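Local coordinates for protein serine protease pet (PDB 4OM9) that acts as a secreted serine protease, an autotransporter enterotoxin of enteroaggregative Escherichia coli that probably cleaves host proteins such as alpha-fodrin, at residues N467-Y473 / N493-D499; L514-G518 / L593-A599. All coordinates share one frame. Residues are numbered along the deposited sequence.

Contact 1. Residues N467-Y473 / N493-D499; sequences NQNNYIY and NARLILD
How two successive coils of a beta-helix stack is well illustrated by N467-Y473 and N493-D499. The strands 471-473 and 496-498 run parallel, axes 4.8 Å apart at closest approach and inclined by 30°, in the register Y471-L496, I472-I497, Y473-L498. Four backbone hydrogen bonds join them: Y471 N to R495 O (3.1 Å), I497 N to Y471 O (3.0 Å), Y473 N to I497 O (2.9 Å) and D499 N to Y473 O (3.0 Å). Y471 and Y473, both t at chi1, share one face with L496 (t, p) and L498 (m). Each ring meets its leucine edge-on: Y471 CD2 lies 3.6 Å from L496 CD1, and L498 CD1 sits at the edge of the Y473 ring. The closest side-chain approach of that second pair is Y473 CB to L498 CD1, 3.8 Å. The tyrosine hydroxyls bond outside the pair, to the carbonyls of I443 and N476. On the other face, I472 and I497 are both m at chi1; I472 CG1 lies 3.9 Å from I497 CD1, and Y620 packs against both. Before the strands, N467 takes the p rotamer and folds back, its ND2 donating to N469 O at 2.8 Å. A494 centres an inverse gamma turn, its CA 3.3 Å from Q468 O. Parallel, hydrogen-bonded strands of successive coils, with side chains in register on each face, are characteristic of the right-handed beta-helix of autotransporter passenger domains.

Contact 2. Residues L514-G518 / L593-A599; sequences LVMQG and LSIARNA
Residues L514-M516 and L593-I595 are extended and parallel, their axes 4.9 Å apart and only 12° from alignment, with L514 opposite L593, V515 opposite S594 and M516 opposite I595. Backbone hydrogen bonds run from S594 N to L514 O (3.1 Å), M516 N to S594 O (2.9 Å) and A596 N to M516 O (2.8 Å). Beyond them A596-A599 forms a type II turn, closed by A599 N to A596 O (3.3 Å), with N598 at positive phi (63°). The turn brings R597 O within 2.8 Å of G518 N, a fourth hydrogen bond. At G518 an ideal CB would lie 2.5 Å from N598 CB, so the close approach leaves no room for a side chain. L514 and L593 are both t, p, and L514 CD2 lies 3.8 Å from L593 CD1; M516, extended in m, t, t, shares their face and places its CB 4.4 Å from A599 CB. V515 (t) and S594 (m) occupy the other face, where a water donates to L514 O (2.8 Å) and also bonds S594 OG (2.9 Å). R597 NE donates to N598 OD1 (3.0 Å), while its NH1 reaches S645 and its guanidinium makes a cation-pi contact with W576. Strand 496-498 flanks L514-M516 and strand 611-614 flanks L593-I595; the face carrying L514, M516 and L593 packs on L586 of strand 585-589, with F581 and F583 of strand 576-583 against M516.

Repetition with local variation is the principle here: contacts 1 and 2 are parallel pairings in one sheet, centres 12 Å apart, separated by the pairing of strand 496-498 with strand 514-520 through the probable hydrogen bonds V515 N to L496 O and L498 N to V515 O, both 2.8 Å. Both are largely buried, although contact 1 has exposed residues in its approach loops. Its interior-facing partners are tyrosines against leucines, whereas contact 2 relies on leucine and methionine. Q517 NE2 bonds D499 OD1; D499 OD2 also bonds H519, and Q517 OE1 accepts from Y620 N. The inverse gamma turn of contact 1 precedes strand 496-498, whereas the type II turn of contact 2 follows strand 593-595.

Contact 1. Residues N467-Y473 / N493-D499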
ATOM      1  N   ASN A 467       5.014 -15.543  14.263  1.00 29.81           N
ATOM      2  CA  ASN A 467       3.788 -15.467  15.038  1.00 34.75           C
ATOM      3  C   ASN A 467       2.882 -16.701  14.879  1.00 35.73           C
ATOM      4  O   ASN A 467       2.776 -17.298  13.790  1.00 33.06           O
ATOM      5  CB  ASN A 467       3.016 -14.222  14.637  1.00 31.39           C
ATOM      6  CG  ASN A 467       2.746 -14.177  13.158  1.00 32.16           C
ATOM      7  OD1 ASN A 467       3.678 -14.085  12.357  1.00 29.29           O
ATOM      8  ND2 ASN A 467       1.462 -14.245  12.778  1.00 29.36           N
ATOM      9  N   GLN A 468       2.219 -17.069  15.970  1.00 39.06           N
ATOM     10  CA  GLN A 468       1.333 -18.222  15.980  1.00 43.18           C
ATOM     11  C   GLN A 468      -0.130 -17.784  15.993  1.00 45.04           C
ATOM     12  O   GLN A 468      -1.048 -18.603  15.886  1.00 47.60           O
ATOM     13  CB  GLN A 468       1.637 -19.109  17.182  1.00 46.06           C
ATOM     14  CG  GLN A 468       3.068 -19.632  17.209  1.00 44.30           C
ATOM     15  CD  GLN A 468       3.313 -20.602  18.354  1.00 56.24           C
ATOM     16  OE1 GLN A 468       3.909 -20.244  19.371  1.00 60.38           O
ATOM     17  NE2 GLN A 468       2.848 -21.837  18.194  1.00 58.28           N
ATOM     18  N   ASN A 469      -0.340 -16.483  16.139  1.00 43.60           N
ATOM     19  CA  ASN A 469      -1.675 -15.931  16.133  1.00 42.56           C
ATOM     20  C   ASN A 469      -1.719 -14.773  15.181  1.00 41.56           C
ATOM     21  O   ASN A 469      -0.683 -14.368  14.645  1.00 38.69           O
ATOM     22  CB  ASN A 469      -2.098 -15.474  17.525  1.00 45.23           C
ATOM     23  CG  ASN A 469      -1.671 -16.435  18.609  1.00 55.40           C
ATOM     24  OD1 ASN A 469      -0.868 -16.088  19.488  1.00 60.07           O
ATOM     25  ND2 ASN A 469      -2.208 -17.655  18.563  1.00 49.10           N
ATOM     26  N   ASN A 470      -2.926 -14.251  14.973  1.00 35.95           N
ATOM     27  CA  ASN A 470      -3.140 -13.118  14.099  1.00 32.22           C
ATOM     28  C   ASN A 470      -2.278 -11.946  14.516  1.00 31.86           C
ATOM     29  O   ASN A 470      -2.323 -11.500  15.668  1.00 30.18           O
ATOM     30  CB  ASN A 470      -4.604 -12.694  14.110  1.00 32.58           C
ATOM     31  CG  ASN A 470      -5.481 -13.562  13.230  1.00 37.02           C
ATOM     32  OD1 ASN A 470      -5.023 -14.524  12.599  1.00 41.83           O
ATOM     33  ND2 ASN A 470      -6.760 -13.234  13.197  1.00 39.30           N
ATOM     34  N   TYR A 471      -1.486 -11.463  13.572  1.00 32.72           N
ATOM     35  CA  TYR A 471      -0.587 -10.359  13.829  1.00 28.71           C
ATOM     36  C   TYR A 471      -0.413  -9.544  12.549  1.00 30.82           C
ATOM     37  O   TYR A 471      -0.292 -10.104  11.443  1.00 30.42           O
ATOM     38  CB  TYR A 471       0.772 -10.852  14.352  1.00 28.06           C
ATOM     39  CG  TYR A 471       1.865  -9.849  14.072  1.00 28.19           C
ATOM     40  CD1 TYR A 471       2.003  -8.692  14.838  1.00 26.84           C
ATOM     41  CD2 TYR A 471       2.735 -10.037  13.014  1.00 28.47           C
ATOM     42  CE1 TYR A 471       2.996  -7.755  14.552  1.00 26.17           C
ATOM     43  CE2 TYR A 471       3.717  -9.125  12.733  1.00 28.15           C
ATOM     44  CZ  TYR A 471       3.847  -7.985  13.498  1.00 25.93           C
ATOM     45  OH  TYR A 471       4.837  -7.092  13.170  1.00 25.42           O
ATOM     46  N   ILE A 472      -0.430  -8.220  12.686  1.00 27.93           N
ATOM     47  CA  ILE A 472      -0.213  -7.367  11.527  1.00 27.68           C
ATOM     48  C   ILE A 472       1.095  -6.586  11.648  1.00 26.85           C
ATOM     49  O   ILE A 472       1.294  -5.867  12.610  1.00 26.54           O
ATOM     50  CB  ILE A 472      -1.372  -6.378  11.316  1.00 28.14           C
ATOM     51  CG1 ILE A 472      -2.710  -7.109  11.402  1.00 30.23           C
ATOM     52  CG2 ILE A 472      -1.219  -5.679   9.969  1.00 28.07           C
ATOM     53  CD1 ILE A 472      -3.929  -6.235  11.081  1.00 29.81           C
ATOM     54  N   TYR A 473       1.975  -6.751  10.664  1.00 29.06           N
ATOM     55  CA  TYR A 473       3.159  -5.918  10.551  1.00 26.90           C
ATOM     56  C   TYR A 473       2.754  -4.697   9.749  1.00 28.77           C
ATOM     57  O   TYR A 473       2.356  -4.823   8.576  1.00 30.83           O
ATOM     58  CB  TYR A 473       4.318  -6.670   9.886  1.00 26.64           C
ATOM     59  CG  TYR A 473       5.555  -5.823   9.653  1.00 27.07           C
ATOM     60  CD1 TYR A 473       6.136  -5.087  10.701  1.00 25.07           C
ATOM     61  CD2 TYR A 473       6.163  -5.776   8.398  1.00 26.18           C
ATOM     62  CE1 TYR A 473       7.268  -4.317  10.490  1.00 24.71           C
ATOM     63  CE2 TYR A 473       7.291  -5.009   8.173  1.00 26.03           C
ATOM     64  CZ  TYR A 473       7.848  -4.284   9.224  1.00 28.28           C
ATOM     65  OH  TYR A 473       8.971  -3.511   8.998  1.00 27.47           O
ATOM     66  N   ASN A 493      -4.296 -20.639  11.986  1.00 50.79           N
ATOM     67  CA  ASN A 493      -4.649 -19.388  12.636  1.00 50.37           C
ATOM     68  C   ASN A 493      -3.440 -18.476  12.805  1.00 47.95           C
ATOM     69  O   ASN A 493      -3.574 -17.312  13.182  1.00 44.61           O
ATOM     70  CB  ASN A 493      -5.320 -19.670  13.977  1.00 55.05           C
ATOM     71  CG  ASN A 493      -6.664 -20.365  13.811  1.00 56.37           C
ATOM     72  OD1 ASN A 493      -7.214 -20.412  12.711  1.00 57.15           O
ATOM     73  ND2 ASN A 493      -7.198 -20.909  14.902  1.00 68.12           N
ATOM     74  N   ALA A 494      -2.263 -18.998  12.480  1.00 36.44           N
ATOM     75  CA  ALA A 494      -1.035 -18.222  12.594  1.00 33.91           C
ATOM     76  C   ALA A 494      -0.865 -17.249  11.426  1.00 33.29           C
ATOM     77  O   ALA A 494       0.133 -17.299  10.692  1.00 30.86           O
ATOM     78  CB  ALA A 494       0.166 -19.154  12.688  1.00 34.38           C
ATOM     79  N   ARG A 495      -1.827 -16.345  11.271  1.00 34.63           N
ATOM     80  CA  ARG A 495      -1.852 -15.459  10.114  1.00 34.22           C
ATOM     81  C   ARG A 495      -0.915 -14.288  10.280  1.00 34.48           C
ATOM     82  O   ARG A 495      -1.071 -13.487  11.195  1.00 32.13           O
ATOM     83  CB  ARG A 495      -3.271 -14.939   9.853  1.00 36.12           C
ATOM     84  CG  ARG A 495      -4.192 -15.961   9.209  1.00 44.66           C
ATOM     85  CD  ARG A 495      -5.597 -15.430   9.013  1.00 39.69           C
ATOM     86  NE  ARG A 495      -6.568 -16.231   9.747  1.00 40.42           N
ATOM     87  CZ  ARG A 495      -7.222 -17.267   9.237  1.00 55.56           C
ATOM     88  NH1 ARG A 495      -7.016 -17.647   7.977  1.00 58.36           N
ATOM     89  NH2 ARG A 495      -8.086 -17.927   9.999  1.00 56.63           N
ATOM     90  N   LEU A 496       0.073 -14.219   9.389  1.00 30.90           N
ATOM     91  CA  LEU A 496       0.935 -13.055   9.245  1.00 28.89           C
ATOM     92  C   LEU A 496       0.341 -12.142   8.181  1.00 29.00           C
ATOM     93  O   LEU A 496       0.207 -12.537   7.010  1.00 29.37           O
ATOM     94  CB  LEU A 496       2.356 -13.461   8.867  1.00 28.46           C
ATOM     95  CG  LEU A 496       3.262 -12.279   8.523  1.00 27.79           C
ATOM     96  CD1 LEU A 496       3.330 -11.307   9.695  1.00 27.32           C
ATOM     97  CD2 LEU A 496       4.658 -12.723   8.091  1.00 27.57           C
ATOM     98  N   ILE A 497      -0.026 -10.933   8.607  1.00 28.77           N
ATOM     99  CA  ILE A 497      -0.657  -9.939   7.748  1.00 28.97           C
ATOM    100  C   ILE A 497       0.272  -8.751   7.499  1.00 28.49           C
ATOM    101  O   ILE A 497       0.694  -8.088   8.432  1.00 27.76           O
ATOM    102  CB  ILE A 497      -1.971  -9.451   8.377  1.00 30.65           C
ATOM    103  CG1 ILE A 497      -2.892 -10.646   8.626  1.00 32.05           C
ATOM    104  CG2 ILE A 497      -2.641  -8.408   7.487  1.00 31.06           C
ATOM    105  CD1 ILE A 497      -3.752 -10.519   9.874  1.00 32.14           C
ATOM    106  N   LEU A 498       0.621  -8.505   6.244  1.00 28.31           N
ATOM    107  CA  LEU A 498       1.503  -7.394   5.915  1.00 27.80           C
ATOM    108  C   LEU A 498       0.670  -6.240   5.371  1.00 29.58           C
ATOM    109  O   LEU A 498      -0.046  -6.415   4.355  1.00 30.87           O
ATOM    110  CB  LEU A 498       2.566  -7.814   4.903  1.00 27.75           C
ATOM    111  CG  LEU A 498       3.804  -8.628   5.342  1.00 31.44           C
ATOM    112  CD1 LEU A 498       3.864  -8.947   6.865  1.00 28.10           C
ATOM    113  CD2 LEU A 498       3.961  -9.887   4.509  1.00 27.82           C
ATOM    114  N   ASP A 499       0.762  -5.099   6.066  1.00 34.49           N
ATOM    115  CA  ASP A 499       0.003  -3.848   5.852  1.00 38.62           C
ATOM    116  C   ASP A 499       0.805  -2.764   5.168  1.00 37.12           C
ATOM    117  O   ASP A 499       0.275  -1.677   4.863  1.00 36.91           O
ATOM    118  CB  ASP A 499      -0.441  -3.246   7.200  1.00 41.85           C
ATOM    119  CG  ASP A 499      -1.914  -3.141   7.322  1.00 41.87           C
ATOM    120  OD1 ASP A 499      -2.580  -3.638   6.405  1.00 51.85           O
ATOM    121  OD2 ASP A 499      -2.409  -2.597   8.325  1.00 42.31           O
TER
HETATM  122  O   HOH W   1      -5.255 -15.888  15.434  1.00 39.79           O

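Contact 2. Residues L514-G518 / L593-A599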
ATOM      1  N   LEU A 514      -0.219 -16.469   5.165  1.00 32.02           N
ATOM      2  CA  LEU A 514       0.227 -15.136   4.841  1.00 31.92           C
ATOM      3  C   LEU A 514      -0.920 -14.357   4.192  1.00 35.01           C
ATOM      4  O   LEU A 514      -1.690 -14.897   3.382  1.00 31.86           O
ATOM      5  CB  LEU A 514       1.431 -15.162   3.903  1.00 33.94           C
ATOM      6  CG  LEU A 514       2.069 -13.777   3.733  1.00 36.07           C
ATOM      7  CD1 LEU A 514       2.974 -13.482   4.922  1.00 31.76           C
ATOM      8  CD2 LEU A 514       2.841 -13.677   2.440  1.00 34.68           C
ATOM      9  N   VAL A 515      -1.013 -13.088   4.569  1.00 36.30           N
ATOM     10  CA  VAL A 515      -1.993 -12.157   4.030  1.00 36.30           C
ATOM     11  C   VAL A 515      -1.297 -10.875   3.625  1.00 33.78           C
ATOM     12  O   VAL A 515      -0.566 -10.273   4.422  1.00 32.92           O
ATOM     13  CB  VAL A 515      -3.081 -11.822   5.042  1.00 34.99           C
ATOM     14  CG1 VAL A 515      -3.950 -10.698   4.519  1.00 33.01           C
ATOM     15  CG2 VAL A 515      -3.912 -13.065   5.329  1.00 36.09           C
ATOM     16  N   MET A 516      -1.478 -10.500   2.368  1.00 33.52           N
ATOM     17  CA  MET A 516      -1.033  -9.217   1.872  1.00 37.03           C
ATOM     18  C   MET A 516      -2.269  -8.364   1.581  1.00 36.33           C
ATOM     19  O   MET A 516      -3.214  -8.814   0.899  1.00 38.13           O
ATOM     20  CB  MET A 516      -0.176  -9.369   0.611  1.00 35.65           C
ATOM     21  CG  MET A 516       1.069 -10.220   0.756  1.00 38.18           C
ATOM     22  SD  MET A 516       1.760 -10.537  -0.882  1.00 39.86           S
ATOM     23  CE  MET A 516       3.165 -11.567  -0.483  1.00 43.80           C
ATOM     24  N   GLN A 517      -2.259  -7.142   2.100  1.00 31.96           N
ATOM     25  CA  GLN A 517      -3.380  -6.224   1.943  1.00 35.25           C
ATOM     26  C   GLN A 517      -2.924  -4.792   2.080  1.00 33.40           C
ATOM     27  O   GLN A 517      -1.830  -4.532   2.600  1.00 31.38           O
ATOM     28  CB  GLN A 517      -4.470  -6.503   2.986  1.00 37.49           C
ATOM     29  CG  GLN A 517      -4.020  -6.195   4.418  1.00 36.89           C
ATOM     30  CD  GLN A 517      -5.183  -6.022   5.392  1.00 35.24           C
ATOM     31  OE1 GLN A 517      -5.961  -6.952   5.633  1.00 32.27           O
ATOM     32  NE2 GLN A 517      -5.284  -4.823   5.981  1.00 34.33           N
ATOM     33  N   GLY A 518      -3.780  -3.862   1.650  1.00 31.59           N
ATOM     34  CA  GLY A 518      -3.538  -2.451   1.882  1.00 31.29           C
ATOM     35  C   GLY A 518      -3.738  -2.061   3.342  1.00 30.88           C
ATOM     36  O   GLY A 518      -4.090  -2.885   4.192  1.00 30.86           O
ATOM     37  N   LEU A 593      -2.231 -18.331   0.946  1.00 33.10           N
ATOM     38  CA  LEU A 593      -1.835 -16.991   0.598  1.00 32.60           C
ATOM     39  C   LEU A 593      -3.079 -16.226   0.165  1.00 32.27           C
ATOM     40  O   LEU A 593      -3.798 -16.668  -0.723  1.00 33.86           O
ATOM     41  CB  LEU A 593      -0.789 -17.018  -0.507  1.00 31.77           C
ATOM     42  CG  LEU A 593      -0.379 -15.676  -1.091  1.00 32.35           C
ATOM     43  CD1 LEU A 593       0.215 -14.787  -0.022  1.00 35.46           C
ATOM     44  CD2 LEU A 593       0.602 -15.901  -2.205  1.00 35.66           C
ATOM     45  N   SER A 594      -3.333 -15.097   0.819  1.00 32.18           N
ATOM     46  CA  SER A 594      -4.449 -14.228   0.484  1.00 33.80           C
ATOM     47  C   SER A 594      -3.936 -12.852   0.076  1.00 35.15           C
ATOM     48  O   SER A 594      -3.126 -12.228   0.782  1.00 33.05           O
ATOM     49  CB  SER A 594      -5.416 -14.069   1.666  1.00 32.00           C
ATOM     50  OG  SER A 594      -5.840 -15.321   2.159  1.00 34.74           O
ATOM     51  N   ILE A 595      -4.398 -12.393  -1.075  1.00 32.35           N
ATOM     52  CA  ILE A 595      -4.183 -11.030  -1.479  1.00 32.42           C
ATOM     53  C   ILE A 595      -5.539 -10.364  -1.371  1.00 39.22           C
ATOM     54  O   ILE A 595      -6.508 -10.781  -2.030  1.00 40.34           O
ATOM     55  CB  ILE A 595      -3.624 -10.919  -2.901  1.00 34.42           C
ATOM     56  CG1 ILE A 595      -2.257 -11.599  -2.971  1.00 34.54           C
ATOM     57  CG2 ILE A 595      -3.515  -9.454  -3.309  1.00 35.78           C
ATOM     58  CD1 ILE A 595      -1.753 -11.795  -4.381  1.00 34.88           C
ATOM     59  N   ALA A 596      -5.606  -9.353  -0.507  1.00 35.32           N
ATOM     60  CA  ALA A 596      -6.850  -8.689  -0.175  1.00 32.81           C
ATOM     61  C   ALA A 596      -6.797  -7.254  -0.665  1.00 33.02           C
ATOM     62  O   ALA A 596      -5.905  -6.895  -1.425  1.00 33.02           O
ATOM     63  CB  ALA A 596      -7.114  -8.745   1.326  1.00 32.32           C
ATOM     64  N   ARG A 597      -7.770  -6.457  -0.248  1.00 33.57           N
ATOM     65  CA  ARG A 597      -8.040  -5.170  -0.894  1.00 34.37           C
ATOM     66  C   ARG A 597      -6.823  -4.243  -0.871  1.00 34.12           C
ATOM     67  O   ARG A 597      -6.105  -4.170   0.115  1.00 33.44           O
ATOM     68  CB  ARG A 597      -9.247  -4.488  -0.241  1.00 35.10           C
ATOM     69  CG  ARG A 597      -9.090  -4.205   1.251  1.00 34.60           C
ATOM     70  CD  ARG A 597     -10.126  -3.184   1.714  1.00 35.55           C
ATOM     71  NE  ARG A 597     -10.233  -2.068   0.769  1.00 36.48           N
ATOM     72  CZ  ARG A 597     -11.304  -1.282   0.652  1.00 37.75           C
ATOM     73  NH1 ARG A 597     -12.355  -1.487   1.431  1.00 38.20           N
ATOM     74  NH2 ARG A 597     -11.321  -0.295  -0.236  1.00 38.73           N
ATOM     75  N   ASN A 598      -6.575  -3.580  -1.992  1.00 35.75           N
ATOM     76  CA  ASN A 598      -5.502  -2.596  -2.088  1.00 34.84           C
ATOM     77  C   ASN A 598      -4.087  -3.150  -1.871  1.00 35.12           C
ATOM     78  O   ASN A 598      -3.193  -2.421  -1.465  1.00 33.94           O
ATOM     79  CB  ASN A 598      -5.760  -1.458  -1.100  1.00 35.50           C
ATOM     80  CG  ASN A 598      -7.002  -0.683  -1.437  1.00 41.02           C
ATOM     81  OD1 ASN A 598      -8.114  -1.059  -1.050  1.00 36.44           O
ATOM     82  ND2 ASN A 598      -6.827   0.403  -2.178  1.00 37.22           N
ATOM     83  N   ALA A 599      -3.893  -4.435  -2.141  1.00 33.49           N
ATOM     84  CA  ALA A 599      -2.552  -4.958  -2.345  1.00 33.16           C
ATOM     85  C   ALA A 599      -2.232  -4.978  -3.841  1.00 35.50           C
ATOM     86  O   ALA A 599      -3.055  -5.370  -4.666  1.00 38.37           O
ATOM     87  CB  ALA A 599      -2.405  -6.357  -1.749  1.00 32.34           C
TER
HETATM   88  O   HOH W   2      -3.953 -16.318   4.144  1.00 30.72           O